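Local coordinates for uncharacterized protein (Bacteroides eggerthii DSM 20697, PDB 4ECO) that is of unknown function but, as a leucine-rich repeat protein, probably binds other proteins along its solenoid, at residues A[245-259]-A[269-283]. Residues are numbered along the deposited sequence; the frame is centred on the assembly and turned at random.
Sequences WDNLKDLTDVEVYNC and LKALPEMQLINVACN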
loop_
_atom_site.group_PDB
_atom_site.type_symbol
_atom_site.label_atom_id
_atom_site.label_comp_id
_atom_site.label_asym_id
_atom_site.label_seq_id
_atom_site.Cartn_x
_atom_site.Cartn_y
_atom_site.Cartn_z
ATOM N N TRP A 245 23.293 20.077 -13.966
ATOM C CA TRP A 245 22.251 19.470 -13.140
ATOM C C TRP A 245 22.360 19.961 -11.695
ATOM O O TRP A 245 21.344 20.033 -11.005
ATOM C CB TRP A 245 22.297 17.942 -13.194
ATOM C CG TRP A 245 21.780 17.368 -14.484
ATOM C CD1 TRP A 245 22.487 16.642 -15.394
ATOM C CD2 TRP A 245 20.445 17.478 -15.010
ATOM N NE1 TRP A 245 21.673 16.264 -16.439
ATOM C CE2 TRP A 245 20.421 16.780 -16.240
ATOM C CE3 TRP A 245 19.265 18.116 -14.569
ATOM C CZ2 TRP A 245 19.270 16.708 -17.039
ATOM C CZ3 TRP A 245 18.115 18.025 -15.349
ATOM C CH2 TRP A 245 18.121 17.318 -16.561
ATOM N N ASP A 246 23.573 20.371 -11.268
ATOM C CA ASP A 246 23.816 20.882 -9.926
ATOM C C ASP A 246 23.040 22.169 -9.645
ATOM O O ASP A 246 22.724 22.429 -8.493
ATOM C CB ASP A 246 25.312 21.123 -9.689
ATOM C CG ASP A 246 25.650 21.375 -8.222
ATOM O OD1 ASP A 246 25.414 20.465 -7.389
ATOM O OD2 ASP A 246 26.146 22.490 -7.904
ATOM N N ASN A 247 22.683 22.931 -10.688
ATOM C CA ASN A 247 21.958 24.198 -10.563
ATOM C C ASN A 247 20.449 24.014 -10.294
ATOM O O ASN A 247 19.803 24.976 -9.857
ATOM C CB ASN A 247 22.167 25.044 -11.811
ATOM C CG ASN A 247 23.603 25.428 -12.032
ATOM O OD1 ASN A 247 24.112 25.313 -13.141
ATOM N ND2 ASN A 247 24.304 25.841 -10.973
ATOM N N LEU A 248 19.902 22.797 -10.498
ATOM C CA LEU A 248 18.502 22.498 -10.210
ATOM C C LEU A 248 18.368 22.125 -8.717
ATOM O O LEU A 248 18.122 20.970 -8.323
ATOM C CB LEU A 248 17.976 21.404 -11.150
ATOM C CG LEU A 248 17.341 21.909 -12.463
ATOM C CD1 LEU A 248 18.356 22.661 -13.352
ATOM C CD2 LEU A 248 16.712 20.767 -13.219
ATOM N N LYS A 249 18.561 23.157 -7.892
ATOM C CA LYS A 249 18.575 23.113 -6.438
ATOM C C LYS A 249 17.178 22.891 -5.815
ATOM O O LYS A 249 17.094 22.463 -4.664
ATOM C CB LYS A 249 19.156 24.434 -5.911
ATOM C CG LYS A 249 20.608 24.755 -6.341
ATOM C CD LYS A 249 21.676 23.908 -5.668
ATOM C CE LYS A 249 23.063 24.301 -6.106
ATOM N NZ LYS A 249 24.063 23.248 -5.770
ATOM N N ASP A 250 16.099 23.184 -6.561
ATOM C CA ASP A 250 14.727 23.077 -6.075
ATOM C C ASP A 250 14.008 21.800 -6.545
ATOM O O ASP A 250 12.882 21.548 -6.093
ATOM C CB ASP A 250 13.922 24.306 -6.528
ATOM C CG ASP A 250 14.213 25.606 -5.779
ATOM O OD1 ASP A 250 14.950 25.557 -4.746
ATOM O OD2 ASP A 250 13.665 26.668 -6.195
ATOM N N LEU A 251 14.644 20.998 -7.428
ATOM C CA LEU A 251 14.039 19.784 -7.965
ATOM C C LEU A 251 14.091 18.678 -6.917
ATOM O O LEU A 251 15.120 18.041 -6.746
ATOM C CB LEU A 251 14.724 19.373 -9.291
ATOM C CG LEU A 251 14.076 18.215 -10.065
ATOM C CD1 LEU A 251 12.604 18.455 -10.345
ATOM C CD2 LEU A 251 14.796 17.970 -11.354
ATOM N N THR A 252 12.962 18.466 -6.214
ATOM C CA THR A 252 12.784 17.524 -5.099
ATOM C C THR A 252 11.943 16.303 -5.460
ATOM O O THR A 252 12.071 15.267 -4.813
ATOM C CB THR A 252 12.107 18.230 -3.891
ATOM O OG1 THR A 252 10.774 18.661 -4.211
ATOM C CG2 THR A 252 12.920 19.392 -3.362
ATOM N N ASP A 253 11.049 16.429 -6.447
ATOM C CA ASP A 253 10.169 15.318 -6.824
ATOM C C ASP A 253 10.352 14.942 -8.277
ATOM O O ASP A 253 10.040 15.737 -9.155
ATOM C CB ASP A 253 8.702 15.670 -6.551
ATOM C CG ASP A 253 8.362 15.867 -5.091
ATOM O OD1 ASP A 253 8.871 16.836 -4.489
ATOM O OD2 ASP A 253 7.543 15.094 -4.569
ATOM N N VAL A 254 10.892 13.736 -8.528
ATOM C CA VAL A 254 11.137 13.221 -9.881
ATOM C C VAL A 254 10.474 11.853 -10.035
ATOM O O VAL A 254 10.579 11.005 -9.147
ATOM C CB VAL A 254 12.642 13.172 -10.240
ATOM C CG1 VAL A 254 12.856 12.531 -11.594
ATOM C CG2 VAL A 254 13.264 14.567 -10.216
ATOM N N GLU A 255 9.781 11.650 -11.171
ATOM C CA GLU A 255 9.128 10.383 -11.504
ATOM C C GLU A 255 9.458 9.968 -12.946
ATOM O O GLU A 255 9.331 10.776 -13.876
ATOM C CB GLU A 255 7.622 10.478 -11.299
ATOM C CG GLU A 255 6.883 9.267 -11.845
ATOM C CD GLU A 255 5.406 9.175 -11.535
ATOM O OE1 GLU A 255 5.056 8.928 -10.361
ATOM O OE2 GLU A 255 4.596 9.306 -12.476
ATOM N N VAL A 256 9.931 8.718 -13.104
ATOM C CA VAL A 256 10.213 8.029 -14.376
ATOM C C VAL A 256 9.476 6.696 -14.258
ATOM O O VAL A 256 10.027 5.710 -13.772
ATOM C CB VAL A 256 11.717 7.884 -14.702
ATOM C CG1 VAL A 256 11.903 7.530 -16.171
ATOM C CG2 VAL A 256 12.492 9.153 -14.357
ATOM N N TYR A 257 8.188 6.706 -14.587
ATOM C CA TYR A 257 7.287 5.587 -14.331
ATOM C C TYR A 257 6.830 4.890 -15.586
ATOM O O TYR A 257 6.416 5.538 -16.543
ATOM C CB TYR A 257 6.054 6.136 -13.574
ATOM C CG TYR A 257 4.907 5.173 -13.368
ATOM C CD1 TYR A 257 4.841 4.372 -12.235
ATOM C CD2 TYR A 257 3.819 5.159 -14.240
ATOM C CE1 TYR A 257 3.751 3.533 -12.005
ATOM C CE2 TYR A 257 2.738 4.301 -14.037
ATOM C CZ TYR A 257 2.699 3.503 -12.907
ATOM O OH TYR A 257 1.620 2.676 -12.678
ATOM N N ASN A 258 6.811 3.555 -15.529
ATOM C CA ASN A 258 6.327 2.664 -16.576
ATOM C C ASN A 258 6.841 3.084 -17.965
ATOM O O ASN A 258 6.048 3.468 -18.833
ATOM C CB ASN A 258 4.792 2.626 -16.541
ATOM C CG ASN A 258 4.144 1.579 -17.384
ATOM O OD1 ASN A 258 4.739 0.561 -17.733
ATOM N ND2 ASN A 258 2.904 1.816 -17.746
ATOM N N CYS A 259 8.173 3.050 -18.158
ATOM C CA CYS A 259 8.768 3.335 -19.463
ATOM C C CYS A 259 9.405 2.016 -19.930
ATOM O O CYS A 259 10.504 1.643 -19.486
ATOM C CB CYS A 259 9.741 4.505 -19.389
ATOM S SG CYS A 259 8.974 6.080 -18.906
ATOM N N LEU A 269 19.484 11.492 -12.887
ATOM C CA LEU A 269 18.951 11.338 -11.533
ATOM C C LEU A 269 20.064 11.416 -10.504
ATOM O O LEU A 269 19.945 12.240 -9.602
ATOM C CB LEU A 269 18.172 10.029 -11.384
ATOM C CG LEU A 269 16.939 9.857 -12.281
ATOM C CD1 LEU A 269 16.510 8.411 -12.334
ATOM C CD2 LEU A 269 15.802 10.723 -11.841
ATOM N N LYS A 270 21.177 10.646 -10.672
ATOM C CA LYS A 270 22.296 10.667 -9.709
ATOM C C LYS A 270 23.061 12.016 -9.729
ATOM O O LYS A 270 23.738 12.353 -8.745
ATOM C CB LYS A 270 23.268 9.498 -9.928
ATOM C CG LYS A 270 23.919 9.432 -11.289
ATOM C CD LYS A 270 24.707 8.151 -11.408
ATOM C CE LYS A 270 25.463 8.056 -12.700
ATOM N NZ LYS A 270 26.128 6.737 -12.817
ATOM N N ALA A 271 22.903 12.792 -10.809
ATOM C CA ALA A 271 23.528 14.099 -10.983
ATOM C C ALA A 271 22.751 15.222 -10.248
ATOM O O ALA A 271 23.265 16.335 -10.164
ATOM C CB ALA A 271 23.639 14.431 -12.472
ATOM N N LEU A 272 21.547 14.949 -9.714
ATOM C CA LEU A 272 20.731 15.966 -9.035
ATOM C C LEU A 272 21.225 16.239 -7.602
ATOM O O LEU A 272 21.664 15.318 -6.905
ATOM C CB LEU A 272 19.236 15.575 -9.012
ATOM C CG LEU A 272 18.504 15.497 -10.378
ATOM C CD1 LEU A 272 17.135 14.906 -10.215
ATOM C CD2 LEU A 272 18.404 16.866 -11.077
ATOM N N PRO A 273 21.173 17.505 -7.131
ATOM C CA PRO A 273 21.692 17.785 -5.778
ATOM C C PRO A 273 20.668 17.643 -4.630
ATOM O O PRO A 273 21.086 17.401 -3.493
ATOM C CB PRO A 273 22.145 19.247 -5.884
ATOM C CG PRO A 273 21.270 19.859 -6.956
ATOM C CD PRO A 273 20.741 18.749 -7.818
ATOM N N GLU A 274 19.349 17.834 -4.899
ATOM C CA GLU A 274 18.374 17.897 -3.815
ATOM C C GLU A 274 17.111 17.035 -4.003
ATOM O O GLU A 274 16.110 17.295 -3.317
ATOM C CB GLU A 274 17.941 19.373 -3.637
ATOM C CG GLU A 274 19.031 20.310 -3.121
ATOM C CD GLU A 274 19.481 20.100 -1.686
ATOM O OE1 GLU A 274 18.716 19.495 -0.893
ATOM O OE2 GLU A 274 20.590 20.577 -1.350
HETATM N N MSE A 275 17.161 15.982 -4.844
HETATM C CA MSE A 275 15.985 15.110 -5.074
HETATM C C MSE A 275 15.585 14.398 -3.769
HETATM O O MSE A 275 16.459 13.881 -3.079
HETATM C CB MSE A 275 16.275 14.095 -6.202
HETATM C CG MSE A 275 15.108 13.152 -6.504
HETATM SE SE MSE A 275 15.481 11.986 -8.000
HETATM C CE MSE A 275 17.033 11.092 -7.360
ATOM N N GLN A 276 14.280 14.411 -3.429
ATOM C CA GLN A 276 13.722 13.817 -2.199
ATOM C C GLN A 276 12.820 12.641 -2.521
ATOM O O GLN A 276 12.965 11.582 -1.915
ATOM C CB GLN A 276 12.949 14.860 -1.362
ATOM C CG GLN A 276 13.815 16.033 -0.913
ATOM C CD GLN A 276 13.121 17.009 -0.010
ATOM O OE1 GLN A 276 12.012 17.465 -0.271
ATOM N NE2 GLN A 276 13.821 17.443 1.017
ATOM N N LEU A 277 11.895 12.813 -3.471
ATOM C CA LEU A 277 11.000 11.736 -3.914
ATOM C C LEU A 277 11.493 11.191 -5.271
ATOM O O LEU A 277 11.798 11.967 -6.192
ATOM C CB LEU A 277 9.536 12.240 -3.997
ATOM C CG LEU A 277 8.435 11.255 -4.444
ATOM C CD1 LEU A 277 7.088 11.652 -3.864
ATOM C CD2 LEU A 277 8.348 11.141 -5.993
ATOM N N ILE A 278 11.542 9.862 -5.397
ATOM C CA ILE A 278 11.912 9.228 -6.650
ATOM C C ILE A 278 10.939 8.079 -6.912
ATOM O O ILE A 278 10.864 7.142 -6.127
ATOM C CB ILE A 278 13.395 8.788 -6.765
ATOM C CG1 ILE A 278 13.666 8.203 -8.177
ATOM C CG2 ILE A 278 13.840 7.852 -5.625
ATOM C CD1 ILE A 278 15.062 7.992 -8.550
ATOM N N ASN A 279 10.182 8.174 -8.001
ATOM C CA ASN A 279 9.265 7.128 -8.409
ATOM C C ASN A 279 9.814 6.496 -9.688
ATOM O O ASN A 279 9.840 7.135 -10.740
ATOM C CB ASN A 279 7.847 7.694 -8.587
ATOM C CG ASN A 279 6.760 6.658 -8.733
ATOM O OD1 ASN A 279 6.934 5.604 -9.346
ATOM N ND2 ASN A 279 5.609 6.941 -8.153
ATOM N N VAL A 280 10.313 5.272 -9.581
ATOM C CA VAL A 280 10.895 4.544 -10.717
ATOM C C VAL A 280 10.187 3.188 -10.838
ATOM O O VAL A 280 10.793 2.186 -11.247
ATOM C CB VAL A 280 12.452 4.407 -10.646
ATOM C CG1 VAL A 280 13.139 5.733 -11.003
ATOM C CG2 VAL A 280 12.921 3.892 -9.277
ATOM N N ALA A 281 8.881 3.179 -10.510
ATOM C CA ALA A 281 8.060 1.975 -10.575
ATOM C C ALA A 281 7.711 1.592 -12.034
ATOM O O ALA A 281 7.705 2.456 -12.913
ATOM C CB ALA A 281 6.798 2.179 -9.768
ATOM N N CYS A 282 7.436 0.296 -12.276
ATOM C CA CYS A 282 7.008 -0.330 -13.544
ATOM C C CYS A 282 8.058 -0.298 -14.622
ATOM O O CYS A 282 7.679 -0.440 -15.791
ATOM C CB CYS A 282 5.712 0.268 -14.089
ATOM S SG CYS A 282 4.261 0.041 -13.043
ATOM N N ASN A 283 9.342 -0.182 -14.294
ATOM C CA ASN A 283 10.352 -0.215 -15.355
ATOM C C ASN A 283 10.929 -1.639 -15.446
ATOM O O ASN A 283 12.071 -1.897 -15.061
ATOM C CB ASN A 283 11.400 0.835 -15.112
ATOM C CG ASN A 283 10.855 2.231 -15.134
ATOM O OD1 ASN A 283 10.141 2.631 -16.067
ATOM N ND2 ASN A 283 11.197 3.012 -14.118
HETATM O O HOH W 1 17.706 18.506 -7.340
HETATM O O HOH W 2 7.006 -0.746 -18.362
#
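Successive turns of a leucine-rich repeat solenoid meet here: strands 253-257 and 277-279 lie side by side, parallel within 7° by their short axes, and Asn283 stands at the asparagine position of the repeat. The register is Asp253 with Leu277, Val254 with Ile278 and Glu255 with Asn279. Thr252 O takes two amides, Gln276 N and Leu277 N (2.8 Å for the latter). Val254 bonds through both N (to Leu277 O) and O (from Asn279 N), and Val256 N donates to Asn279 O. Val256 O instead receives Asn283 ND2 at 3.0 Å, with an N-H...O angle of 170° and the acceptor close to the amide plane of Asn283. The other end of that amide, OD1, accepts Cys259 N at 2.9 Å, so one side chain bridges two backbone groups of the preceding turn. Chi1 of -62° sets its CG beside its own backbone N, facing that turn. With an alanine here, Val256 O and Cys259 N would probably both lose these partners, and the bend after the strand its clamp. Asn315 ND2 of the next turn reaches Val280 O likewise, beginning a ladder.

Toward the interior, Val254 CG1 packs on Leu269 CD2 (3.5 Å), its CG2 meets Leu272 CD1 tip to tip, and the selenium of selenomethionine Met275 touches Val254 CB at 3.8 Å, the two side chains crossing at about a right angle. On the other face, Asp253 OD2 lies against Leu277 CB and forms a salt bridge with Arg142. Asn258 N donates to Ala281 O beyond strand 277-279. A water joins Leu248 O and Leu251 O to Glu274 N. Main-chain groups are thus paired between turns by backbone bonds, one asparagine amide and a water, alongside an apolar interior.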